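Local coordinates for B12-binding domain-containing protein (Kitasatospora setae, PDB 6WTE) that probably methylates a tryptophan substrate, using S-adenosylmethionine, cobalamin and a [4Fe-4S] cluster, as a radical SAM methylase working through non-radical catalysis, at residues 10-15 and 83-88; 227-232 and 352-357; 302-307 and 542-547; 446-451 and 456-461. All coordinates share one frame; numbering follows the deposited sequence. Where two conformers were deposited one is given.

Contact 1 of 4, residues 10-15 and 83-88; sequences PNKVHP and VGEHRE. With EDO (1,2-ethanediol), chain H.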
# COMPACT_ATOMS: atom_id res chain seq x y z
N PRO A 10 -11.93 -9.05 0.00
CA PRO A 10 -12.59 -8.76 1.28
C PRO A 10 -12.50 -7.31 1.72
O PRO A 10 -13.00 -6.98 2.80
CB PRO A 10 -11.80 -9.66 2.24
CG PRO A 10 -10.41 -9.54 1.72
CD PRO A 10 -10.54 -9.49 0.20
N ASN A 11 -11.89 -6.45 0.91
CA ASN A 11 -11.68 -5.06 1.29
C ASN A 11 -13.02 -4.36 1.48
O ASN A 11 -13.82 -4.26 0.55
CB ASN A 11 -10.85 -4.36 0.22
CG ASN A 11 -10.24 -3.06 0.71
OD1 ASN A 11 -10.67 -2.50 1.72
ND2 ASN A 11 -9.23 -2.58 -0.00
N LYS A 12 -13.28 -3.89 2.70
CA LYS A 12 -14.51 -3.17 2.98
C LYS A 12 -14.30 -1.67 3.17
O LYS A 12 -15.22 -0.97 3.61
CB LYS A 12 -15.20 -3.78 4.21
CG LYS A 12 -15.67 -5.21 3.99
CD LYS A 12 -16.55 -5.71 5.13
CE LYS A 12 -15.81 -5.72 6.46
NZ LYS A 12 -16.62 -6.40 7.51
N VAL A 13 -13.13 -1.16 2.82
CA VAL A 13 -12.83 0.26 3.00
C VAL A 13 -13.54 1.08 1.93
O VAL A 13 -13.42 0.79 0.73
CB VAL A 13 -11.32 0.51 2.97
CG1 VAL A 13 -11.03 2.01 2.91
CG2 VAL A 13 -10.65 -0.10 4.20
N HIS A 14 -14.26 2.11 2.36
CA HIS A 14 -14.70 3.17 1.48
C HIS A 14 -14.05 4.49 1.91
O HIS A 14 -13.84 4.71 3.11
CB HIS A 14 -16.22 3.33 1.47
CG HIS A 14 -16.94 2.20 0.80
ND1 HIS A 14 -18.05 2.39 0.01
CD2 HIS A 14 -16.71 0.86 0.80
CE1 HIS A 14 -18.47 1.22 -0.45
NE2 HIS A 14 -17.68 0.28 0.02
N PRO A 15 -13.71 5.38 0.97
CA PRO A 15 -13.92 5.30 -0.48
C PRO A 15 -13.21 4.12 -1.13
O PRO A 15 -12.09 3.78 -0.74
CB PRO A 15 -13.35 6.63 -1.00
CG PRO A 15 -12.46 7.13 0.08
CD PRO A 15 -13.06 6.65 1.36
N VAL A 83 -7.40 -7.19 9.87
CA VAL A 83 -7.23 -8.63 9.70
C VAL A 83 -8.29 -9.43 10.46
O VAL A 83 -8.60 -10.56 10.08
CB VAL A 83 -5.81 -9.07 10.13
CG1 VAL A 83 -4.76 -8.37 9.28
CG2 VAL A 83 -5.59 -8.79 11.61
N GLY A 84 -8.87 -8.86 11.52
CA GLY A 84 -9.97 -9.54 12.19
C GLY A 84 -11.20 -9.64 11.31
O GLY A 84 -11.85 -10.68 11.24
N GLU A 85 -11.52 -8.54 10.61
CA GLU A 85 -12.60 -8.57 9.63
C GLU A 85 -12.28 -9.50 8.47
O GLU A 85 -13.17 -10.18 7.95
CB GLU A 85 -12.88 -7.16 9.12
CG GLU A 85 -13.44 -6.22 10.17
CD GLU A 85 -13.62 -4.82 9.63
OE1 GLU A 85 -12.61 -4.13 9.37
OE2 GLU A 85 -14.78 -4.41 9.43
N HIS A 86 -11.01 -9.52 8.03
CA HIS A 86 -10.63 -10.46 6.98
C HIS A 86 -10.83 -11.90 7.43
O HIS A 86 -11.31 -12.74 6.66
CB HIS A 86 -9.17 -10.25 6.57
CG HIS A 86 -8.89 -8.92 5.94
ND1 HIS A 86 -9.83 -8.21 5.24
CD2 HIS A 86 -7.75 -8.18 5.91
CE1 HIS A 86 -9.29 -7.09 4.79
NE2 HIS A 86 -8.03 -7.05 5.19
N ARG A 87 -10.45 -12.20 8.68
CA ARG A 87 -10.60 -13.56 9.18
C ARG A 87 -12.06 -13.97 9.23
O ARG A 87 -12.41 -15.12 8.94
CB ARG A 87 -9.95 -13.69 10.56
CG ARG A 87 -10.01 -15.10 11.14
CD ARG A 87 -9.37 -15.18 12.52
NE ARG A 87 -10.14 -14.44 13.52
CZ ARG A 87 -9.97 -14.58 14.83
NH1 ARG A 87 -9.08 -15.43 15.31
NH2 ARG A 87 -10.71 -13.86 15.67
N GLU A 88 -12.94 -13.04 9.61
CA GLU A 88 -14.37 -13.35 9.64
C GLU A 88 -14.86 -13.79 8.27
O GLU A 88 -15.62 -14.77 8.15
CB GLU A 88 -15.15 -12.14 10.14
CG GLU A 88 -16.63 -12.41 10.35
CD GLU A 88 -17.41 -11.16 10.74
OE1 GLU A 88 -16.89 -10.04 10.53
OE2 GLU A 88 -18.54 -11.31 11.25
C1 EDO H . -13.58 -1.60 6.88
O1 EDO H . -13.14 -2.96 7.00
C2 EDO H . -15.00 -1.48 7.42
O2 EDO H . -15.07 -2.12 8.70
O HOH W 1 -12.59 -7.12 5.71
O HOH W 2 -15.76 -8.92 7.99
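K12 and E85 carry the charged link between the loop 10-15 and the first turn of helix 83-96. The salt bridge is long: K12 NZ stands 3.3 Å from E85 OE2, and the hydrogen bond within it is weak. A water tightens the same junction, accepting from K12 NZ at 2.7 Å while donating to E85 O and E88 OE1, so the ammonium reaches the helix backbone and a second carboxylate indirectly. The lysine chain is bent at chi3 (-62°), which turns its end toward E85 and the water. An ethanediol, probably from the crystallisation liquor, donates from its O1 to E85 OE1 at 2.7 Å; its other hydroxyl lies doubtfully close to OE2. A glutamine in place of E85 would probably leave the ammonium of K12 without its directly paired charge.

A second water joins the segments deeper in, donating to P10 O at 2.9 Å and accepting a weak bond from H86 ND1. Packing follows beside it: P10 CG approaches the H86 ring obliquely, 3.8 Å from ND1, with the two side chains nearly at right angles. H86 is also fixed at its far nitrogen, where NE2 bonds N70 O. Further along the loop, N11 OD1 accepts from V13 N at 3.0 Å, an Asx turn, while N11 ND2 bonds the cobalamin. The loop after strand 4-9 thus packs on helix 83-96 beside a parallel sheet of strand order 2-1-3-4-5, the Rossmann-like topology of B12-binding domains.

Contact 2 of 4, residues 227-232 and 352-357; sequences CAYRCS and GTYYTF. With SF4 (iron/sulfur cluster), chain C; EDO (1,2-ethanediol), chain M; EDO (1,2-ethanediol), chain L.
Two tyrosines, Y229 and Y354, meet beside the [4Fe-4S] cluster as neither a stack nor an edge-to-face pair. Their ring centroids are 4.3 Å apart with the planes at 44°, and Y229 CE2 sits over the centre of one face of Y354, 3.5 Å from CD2. Y354 reaches this place with CG lodged between its backbone N and carbonyl carbon (chi1 55°). The edge of the same ring faces C231: SG lies near the ring plane, 3.6 Å from Y354 OH. That hydroxyl is hydrogen-bonded to Q310 OE1 and also stands 3.7 Å from the cluster sulfide S4. An alanine at Y354 would probably strip Y229 of the face it rests on and leave Q310 without this hydroxyl partner.

The cysteines supply the metal bonds. C227 SG binds FE2 at 2.2 Å and C231 SG binds FE1 at 2.3 Å, and Y229 N donates to C227 SG with a nearly straight N-H...S angle of 159°, a bond likely to ease the negative charge on that thiolate. With C234 these residues form the CX3CX2C motif of radical SAM enzymes. E273 is a further cluster-binding residue, in a family where the fourth iron is normally left for S-adenosylmethionine; a carboxylate at the cluster would probably hinder the usual binding of the cosubstrate to that iron, consistent with non-radical catalysis.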
# COMPACT_ATOMS: atom_id res chain seq x y z
N CYS A 227 11.18 -2.32 -4.91
CA CYS A 227 11.97 -1.14 -4.57
C CYS A 227 13.35 -1.60 -4.12
O CYS A 227 13.46 -2.48 -3.27
CB CYS A 227 11.33 -0.31 -3.45
SG CYS A 227 12.29 1.22 -3.12
N ALA A 228 14.38 -0.98 -4.68
CA ALA A 228 15.76 -1.36 -4.37
C ALA A 228 16.35 -0.58 -3.21
O ALA A 228 17.48 -0.89 -2.80
CB ALA A 228 16.65 -1.19 -5.61
N TYR A 229 15.65 0.40 -2.65
CA TYR A 229 16.16 1.11 -1.49
C TYR A 229 15.81 0.33 -0.22
O TYR A 229 15.35 -0.81 -0.28
CB TYR A 229 15.65 2.55 -1.48
CG TYR A 229 16.32 3.43 -2.52
CD1 TYR A 229 17.41 2.98 -3.25
CD2 TYR A 229 15.85 4.71 -2.79
CE1 TYR A 229 18.03 3.77 -4.20
CE2 TYR A 229 16.46 5.51 -3.74
CZ TYR A 229 17.54 5.04 -4.44
OH TYR A 229 18.15 5.83 -5.39
N ARG A 230 16.06 0.91 0.95
CA ARG A 230 15.87 0.17 2.19
C ARG A 230 15.50 1.14 3.32
O ARG A 230 16.10 1.14 4.40
CB ARG A 230 17.11 -0.64 2.53
CG ARG A 230 16.91 -1.74 3.58
CD ARG A 230 15.94 -2.82 3.10
NE ARG A 230 16.46 -3.58 1.96
CZ ARG A 230 17.17 -4.70 2.08
NH1 ARG A 230 17.45 -5.18 3.27
NH2 ARG A 230 17.60 -5.33 0.99
N CYS A 231 14.50 1.98 3.07
CA CYS A 231 14.12 2.99 4.05
C CYS A 231 13.64 2.31 5.33
O CYS A 231 12.92 1.32 5.30
CB CYS A 231 13.03 3.90 3.48
SG CYS A 231 13.60 4.85 2.04
N SER A 232 14.06 2.88 6.47
CA SER A 232 13.93 2.14 7.72
C SER A 232 12.48 1.93 8.13
O SER A 232 12.19 0.98 8.88
CB SER A 232 14.69 2.85 8.84
OG SER A 232 14.05 4.06 9.21
N GLY A 352 23.29 4.93 2.67
CA GLY A 352 23.44 6.36 2.46
C GLY A 352 22.14 7.02 2.06
O GLY A 352 21.25 6.40 1.49
N THR A 353 22.02 8.31 2.40
CA THR A 353 20.89 9.07 1.89
C THR A 353 21.07 9.32 0.40
O THR A 353 22.16 9.19 -0.15
CB THR A 353 20.75 10.40 2.63
OG1 THR A 353 22.01 11.09 2.64
CG2 THR A 353 20.27 10.17 4.06
N TYR A 354 19.96 9.66 -0.26
CA TYR A 354 19.96 9.78 -1.71
C TYR A 354 19.26 11.05 -2.18
O TYR A 354 19.00 11.19 -3.38
CB TYR A 354 19.32 8.55 -2.36
CG TYR A 354 17.92 8.23 -1.86
CD1 TYR A 354 17.72 7.44 -0.73
CD2 TYR A 354 16.80 8.72 -2.52
CE1 TYR A 354 16.45 7.16 -0.27
CE2 TYR A 354 15.52 8.43 -2.07
CZ TYR A 354 15.35 7.65 -0.94
OH TYR A 354 14.09 7.38 -0.48
N TYR A 355 18.96 11.99 -1.28
CA TYR A 355 18.46 13.29 -1.71
C TYR A 355 18.75 14.33 -0.65
O TYR A 355 19.15 14.02 0.48
CB TYR A 355 16.96 13.26 -2.05
CG TYR A 355 16.03 12.86 -0.92
CD1 TYR A 355 15.61 13.78 0.03
CD2 TYR A 355 15.53 11.57 -0.84
CE1 TYR A 355 14.74 13.42 1.04
CE2 TYR A 355 14.66 11.19 0.17
CZ TYR A 355 14.27 12.12 1.11
OH TYR A 355 13.40 11.74 2.11
N THR A 356 18.58 15.58 -1.05
CA THR A 356 18.64 16.74 -0.18
C THR A 356 17.35 17.52 -0.33
O THR A 356 16.52 17.22 -1.20
CB THR A 356 19.83 17.65 -0.52
OG1 THR A 356 19.58 18.25 -1.80
CG2 THR A 356 21.11 16.84 -0.59
N PHE A 357 17.19 18.56 0.48
CA PHE A 357 15.98 19.36 0.34
C PHE A 357 15.94 20.07 -1.00
O PHE A 357 14.84 20.35 -1.51
CB PHE A 357 15.87 20.35 1.49
CG PHE A 357 14.55 21.08 1.52
CD1 PHE A 357 13.37 20.38 1.69
CD2 PHE A 357 14.50 22.45 1.36
CE1 PHE A 357 12.15 21.03 1.72
CE2 PHE A 357 13.28 23.12 1.38
CZ PHE A 357 12.11 22.40 1.56
FE1 SF4 C . 12.01 4.13 0.57
FE2 SF4 C . 11.43 2.35 -1.44
FE3 SF4 C . 9.86 4.53 -1.11
FE4 SF4 C . 9.79 2.55 0.72
S1 SF4 C . 9.14 2.39 -1.45
S2 SF4 C . 9.89 4.78 1.14
S3 SF4 C . 11.96 1.84 0.72
S4 SF4 C . 12.08 4.53 -1.66
C1 EDO M . 22.76 13.52 -0.29
O1 EDO M . 21.91 12.82 0.63
C2 EDO M . 22.20 13.40 -1.70
O2 EDO M . 22.59 12.15 -2.27
C1 EDO L . 17.98 -6.23 6.85
O1 EDO L . 18.71 -6.33 8.08
C2 EDO L . 17.15 -4.96 6.86
O2 EDO L . 17.54 -4.15 5.74

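Contact 3 of 4, residues 302-307 and 542-547; sequences RLRLWV and GYTGAF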
# COMPACT_ATOMS: atom_id res chain seq x y z
N ARG A 302 -6.58 12.08 -23.52
CA ARG A 302 -7.29 12.63 -22.38
C ARG A 302 -6.76 12.07 -21.06
O ARG A 302 -7.40 12.24 -20.02
CB ARG A 302 -8.79 12.36 -22.52
CG ARG A 302 -9.42 13.05 -23.73
CD ARG A 302 -10.92 12.82 -23.84
NE ARG A 302 -11.25 11.40 -24.00
CZ ARG A 302 -11.14 10.74 -25.15
NH1 ARG A 302 -10.71 11.35 -26.24
NH2 ARG A 302 -11.46 9.45 -25.20
N LEU A 303 -5.60 11.42 -21.08
CA LEU A 303 -5.02 10.85 -19.86
C LEU A 303 -4.72 11.93 -18.83
O LEU A 303 -4.25 13.01 -19.16
CB LEU A 303 -3.74 10.08 -20.19
CG LEU A 303 -2.90 9.60 -19.01
CD1 LEU A 303 -3.63 8.49 -18.25
CD2 LEU A 303 -1.53 9.12 -19.49
N ARG A 304 -5.03 11.63 -17.57
CA ARG A 304 -4.68 12.49 -16.45
C ARG A 304 -3.91 11.61 -15.47
O ARG A 304 -4.51 10.82 -14.74
CB ARG A 304 -5.92 13.12 -15.82
CG ARG A 304 -6.70 13.98 -16.82
CD ARG A 304 -7.85 14.73 -16.17
NE ARG A 304 -8.96 13.87 -15.78
CZ ARG A 304 -10.05 13.65 -16.53
NH1 ARG A 304 -10.18 14.23 -17.71
NH2 ARG A 304 -11.01 12.85 -16.08
N LEU A 305 -2.58 11.72 -15.48
CA LEU A 305 -1.71 10.80 -14.77
C LEU A 305 -1.34 11.37 -13.41
O LEU A 305 -0.95 12.54 -13.30
CB LEU A 305 -0.44 10.52 -15.58
CG LEU A 305 0.50 9.45 -15.04
CD1 LEU A 305 -0.19 8.10 -15.01
CD2 LEU A 305 1.75 9.40 -15.91
N TRP A 306 -1.42 10.53 -12.38
CA TRP A 306 -1.08 10.91 -11.02
C TRP A 306 0.00 9.96 -10.54
O TRP A 306 -0.18 8.74 -10.56
CB TRP A 306 -2.32 10.84 -10.12
CG TRP A 306 -3.45 11.70 -10.65
CD1 TRP A 306 -4.39 11.34 -11.56
CD2 TRP A 306 -3.72 13.06 -10.30
NE1 TRP A 306 -5.24 12.39 -11.81
CE2 TRP A 306 -4.84 13.46 -11.05
CE3 TRP A 306 -3.11 13.98 -9.44
CZ2 TRP A 306 -5.38 14.75 -10.95
CZ3 TRP A 306 -3.65 15.26 -9.35
CH2 TRP A 306 -4.77 15.62 -10.10
N VAL A 307 1.14 10.52 -10.13
CA VAL A 307 2.31 9.69 -9.82
C VAL A 307 2.78 9.98 -8.40
O VAL A 307 2.47 11.01 -7.80
CB VAL A 307 3.47 9.91 -10.82
CG1 VAL A 307 3.00 9.61 -12.25
CG2 VAL A 307 4.04 11.34 -10.73
N GLY A 542 -19.37 15.26 -10.06
CA GLY A 542 -18.54 14.63 -11.07
C GLY A 542 -17.13 15.18 -11.14
O GLY A 542 -16.59 15.37 -12.24
N TYR A 543 -16.52 15.45 -9.99
CA TYR A 543 -15.13 15.88 -9.97
C TYR A 543 -14.22 14.70 -10.24
O TYR A 543 -14.51 13.56 -9.86
CB TYR A 543 -14.78 16.54 -8.63
CG TYR A 543 -15.14 18.00 -8.57
CD1 TYR A 543 -16.41 18.41 -8.20
CD2 TYR A 543 -14.20 18.98 -8.89
CE1 TYR A 543 -16.74 19.75 -8.14
CE2 TYR A 543 -14.53 20.33 -8.83
CZ TYR A 543 -15.80 20.70 -8.46
OH TYR A 543 -16.15 22.03 -8.40
N THR A 544 -13.11 14.97 -10.92
CA THR A 544 -12.17 13.94 -11.33
C THR A 544 -10.81 14.19 -10.69
O THR A 544 -10.53 15.27 -10.15
CB THR A 544 -12.05 13.89 -12.86
OG1 THR A 544 -11.53 15.14 -13.34
CG2 THR A 544 -13.42 13.64 -13.50
N GLY A 545 -9.96 13.17 -10.73
CA GLY A 545 -8.60 13.31 -10.25
C GLY A 545 -8.43 12.87 -8.81
O GLY A 545 -9.38 12.51 -8.11
N ALA A 546 -7.18 12.93 -8.36
CA ALA A 546 -6.87 12.57 -6.98
C ALA A 546 -7.63 13.47 -6.02
O ALA A 546 -7.84 14.66 -6.28
CB ALA A 546 -5.36 12.67 -6.73
N PHE A 547 -8.04 12.88 -4.90
CA PHE A 547 -8.79 13.64 -3.90
C PHE A 547 -8.04 14.90 -3.48
O PHE A 547 -8.65 15.97 -3.36
CB PHE A 547 -9.08 12.76 -2.69
CG PHE A 547 -10.14 11.72 -2.93
CD1 PHE A 547 -11.00 11.82 -4.02
CD2 PHE A 547 -10.29 10.65 -2.06
CE1 PHE A 547 -11.97 10.86 -4.24
CE2 PHE A 547 -11.26 9.70 -2.27
CZ PHE A 547 -12.11 9.80 -3.36
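W306 forms the tight half of this contact, its indole lying against the backbone of G545 and A546. A546 N is over one face of the ring system, offset toward the rim and 3.6 Å from W306 CE2. The methyl group follows it: A546 CB stands 4.0 Å from the centroid of the six-membered ring and only 21° off the normal, a CH-pi contact. G545 CA comes within 3.6 Å of W306 CZ2, so close that a CB on G545 would fall 2.8 Å from that atom; with phi at 94° it would also collide with the carbonyl O of T544.

The indole projects from strand 304-309, which runs parallel between strands 266-269 and 327-335 in the barrel-like sheet of the radical SAM core. The loop after helix 533-540 thereby seals against that sheet, and the side chain of A546 comes to about 8 Å of the bound cobalamin, nearest atoms.

Two residues back along the strand, the fit relaxes toward solvent. R304 bends at chi3 (-72°) and crosses exposed T544 at about a right angle. Its NH2 is 3.5 Å from T544 CB, while OG1 lies over one face of the guanidinium, 3.6 Å from NH2, and no hydrogen bond joins the two residues. The polar ends look instead to D266 on the adjacent strand: OD2 takes the salt bridge from R304 NH2, and OD1 the hydrogen bond of W306 NE1.

Contact 4 of 4, residues 446-451 and 456-461; sequences VLKPLR and PAEYER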
# COMPACT_ATOMS: atom_id res chain seq x y z
N VAL A 446 7.70 -6.29 24.99
CA VAL A 446 8.99 -6.96 24.90
C VAL A 446 8.99 -7.76 23.60
O VAL A 446 8.42 -8.86 23.53
CB VAL A 446 9.27 -7.86 26.11
CG1 VAL A 446 10.58 -8.59 25.92
CG2 VAL A 446 9.29 -7.03 27.39
N LEU A 447 9.67 -7.24 22.58
CA LEU A 447 9.77 -7.91 21.30
C LEU A 447 10.95 -8.87 21.28
O LEU A 447 11.88 -8.77 22.08
CB LEU A 447 9.93 -6.89 20.17
CG LEU A 447 8.83 -5.84 20.03
CD1 LEU A 447 9.17 -4.88 18.89
CD2 LEU A 447 7.50 -6.52 19.80
N LYS A 448 10.90 -9.81 20.33
CA LYS A 448 11.94 -10.79 20.13
C LYS A 448 12.51 -10.65 18.73
O LYS A 448 11.74 -10.62 17.76
CB LYS A 448 11.40 -12.23 20.34
CG LYS A 448 10.85 -12.47 21.74
CD LYS A 448 10.06 -13.78 21.85
CE LYS A 448 10.94 -15.00 21.67
NZ LYS A 448 10.23 -16.26 22.07
N PRO A 449 13.83 -10.56 18.57
CA PRO A 449 14.43 -10.64 17.23
C PRO A 449 14.12 -11.98 16.60
O PRO A 449 13.90 -12.99 17.28
CB PRO A 449 15.93 -10.47 17.50
CG PRO A 449 16.02 -9.83 18.84
CD PRO A 449 14.85 -10.34 19.61
N LEU A 450 14.16 -11.99 15.26
CA LEU A 450 13.79 -13.19 14.49
C LEU A 450 14.56 -14.42 14.94
O LEU A 450 13.98 -15.51 15.05
CB LEU A 450 14.01 -12.93 13.00
CG LEU A 450 13.92 -14.17 12.10
CD1 LEU A 450 12.52 -14.76 12.09
CD2 LEU A 450 14.37 -13.83 10.69
N ARG A 451 15.86 -14.28 15.21
CA ARG A 451 16.66 -15.45 15.58
C ARG A 451 16.25 -16.04 16.92
O ARG A 451 16.63 -17.17 17.23
CB ARG A 451 18.14 -15.09 15.60
CG ARG A 451 18.52 -14.11 16.69
CD ARG A 451 19.97 -13.69 16.57
NE ARG A 451 20.35 -12.77 17.64
CZ ARG A 451 20.03 -11.48 17.64
NH1 ARG A 451 19.34 -10.95 16.64
NH2 ARG A 451 20.41 -10.71 18.65
N PRO A 456 8.83 -18.07 11.73
CA PRO A 456 8.47 -16.77 11.15
C PRO A 456 7.15 -16.24 11.67
O PRO A 456 7.03 -15.04 11.92
CB PRO A 456 8.41 -17.08 9.64
CG PRO A 456 9.30 -18.26 9.46
CD PRO A 456 9.12 -19.08 10.70
N ALA A 457 6.14 -17.11 11.85
CA ALA A 457 4.86 -16.64 12.35
C ALA A 457 5.00 -15.96 13.71
O ALA A 457 4.38 -14.92 13.95
CB ALA A 457 3.85 -17.79 12.43
N GLU A 458 5.81 -16.54 14.61
CA GLU A 458 6.00 -15.90 15.91
C GLU A 458 6.65 -14.53 15.75
O GLU A 458 6.23 -13.57 16.40
CB GLU A 458 6.85 -16.77 16.83
CG GLU A 458 7.06 -16.11 18.19
CD GLU A 458 7.95 -16.92 19.13
OE1 GLU A 458 8.50 -17.95 18.70
OE2 GLU A 458 8.08 -16.50 20.29
N TYR A 459 7.68 -14.43 14.91
CA TYR A 459 8.36 -13.15 14.72
C TYR A 459 7.42 -12.11 14.13
O TYR A 459 7.49 -10.92 14.47
CB TYR A 459 9.59 -13.33 13.83
CG TYR A 459 10.26 -12.01 13.54
CD1 TYR A 459 10.87 -11.30 14.55
CD2 TYR A 459 10.25 -11.45 12.25
CE1 TYR A 459 11.47 -10.08 14.32
CE2 TYR A 459 10.86 -10.23 12.01
CZ TYR A 459 11.46 -9.55 13.05
OH TYR A 459 12.07 -8.33 12.83
N GLU A 460 6.52 -12.53 13.24
CA GLU A 460 5.65 -11.57 12.56
C GLU A 460 4.47 -11.17 13.44
O GLU A 460 4.10 -9.99 13.46
CB GLU A 460 5.17 -12.16 11.23
CG GLU A 460 6.30 -12.41 10.24
CD GLU A 460 5.86 -13.24 9.06
OE1 GLU A 460 4.66 -13.55 8.95
OE2 GLU A 460 6.73 -13.59 8.23
N ARG A 461 3.88 -12.11 14.17
CA ARG A 461 2.63 -11.82 14.85
C ARG A 461 2.82 -10.86 16.01
O ARG A 461 1.88 -10.14 16.37
CB ARG A 461 1.96 -13.12 15.32
CG ARG A 461 2.65 -13.79 16.50
CD ARG A 461 2.21 -15.25 16.64
NE ARG A 461 2.83 -15.86 17.81
CZ ARG A 461 3.25 -17.12 17.87
NH1 ARG A 461 3.14 -17.93 16.82
NH2 ARG A 461 3.81 -17.57 18.99
O HOH W 3 14.63 -9.35 13.94
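Y459 lies across the backbone of K448, P449 and L450, and its atoms can be followed outward. At the root, Y459 CB touches L450 CD1 at 3.7 Å. CG rests 3.8 Å from L450 CA, and over the centre of the ring L450 CB makes a CH-pi contact, 10° off the normal. On one edge, CD1 comes within 3.4 Å of K448 O, which lies in the ring plane; CE1 is equally near L450 N. At the tip, OH is hydrogen-bonded to P415 O and receives a weak bond from a water that accepts from L450 N at 3.0 Å, so the phenol end closes a small polar bridge back to the loop. With chi1 at 176°, CG is anti to the backbone N, which swings the ring over the loop.

At the preceding helix residue, K448 NZ bonds E458 OE2 at 2.8 Å on the syn side, 28° out of the carboxylate plane, a short salt bridge at the partly exposed border. The other oxygen, E458 OE1, accepts from A454 N. Away from the cofactor sites, this is local loop-on-helix packing: a chain folded back upon the short helix 456-461 that follows it, with the ring of Y459 packed between the helix and the returning loop.

Overall arrangement
Contact 3 is the buried one, joining a strand of the radical SAM sheet to a late loop through indole and backbone packing; contacts 1, 2 and 4 are partly buried and mix packing with polar or metal bonds. Contact 1 belongs to the B12-binding domain, yet it touches contact 3 where P15 CG meets F547 CE2 at 3.7 Å. Contact 2 alone contains cluster ligands, whereas salt bridges cross between the segments in contacts 1 and 4. Contact 4 lies farthest from the chain centre, about 23 Å centre to centre. Helix 112-119 receives side chains from contacts 1 and 4, and helix 418-427 from contacts 2 and 4, so shared helices relate regions that do not touch directly.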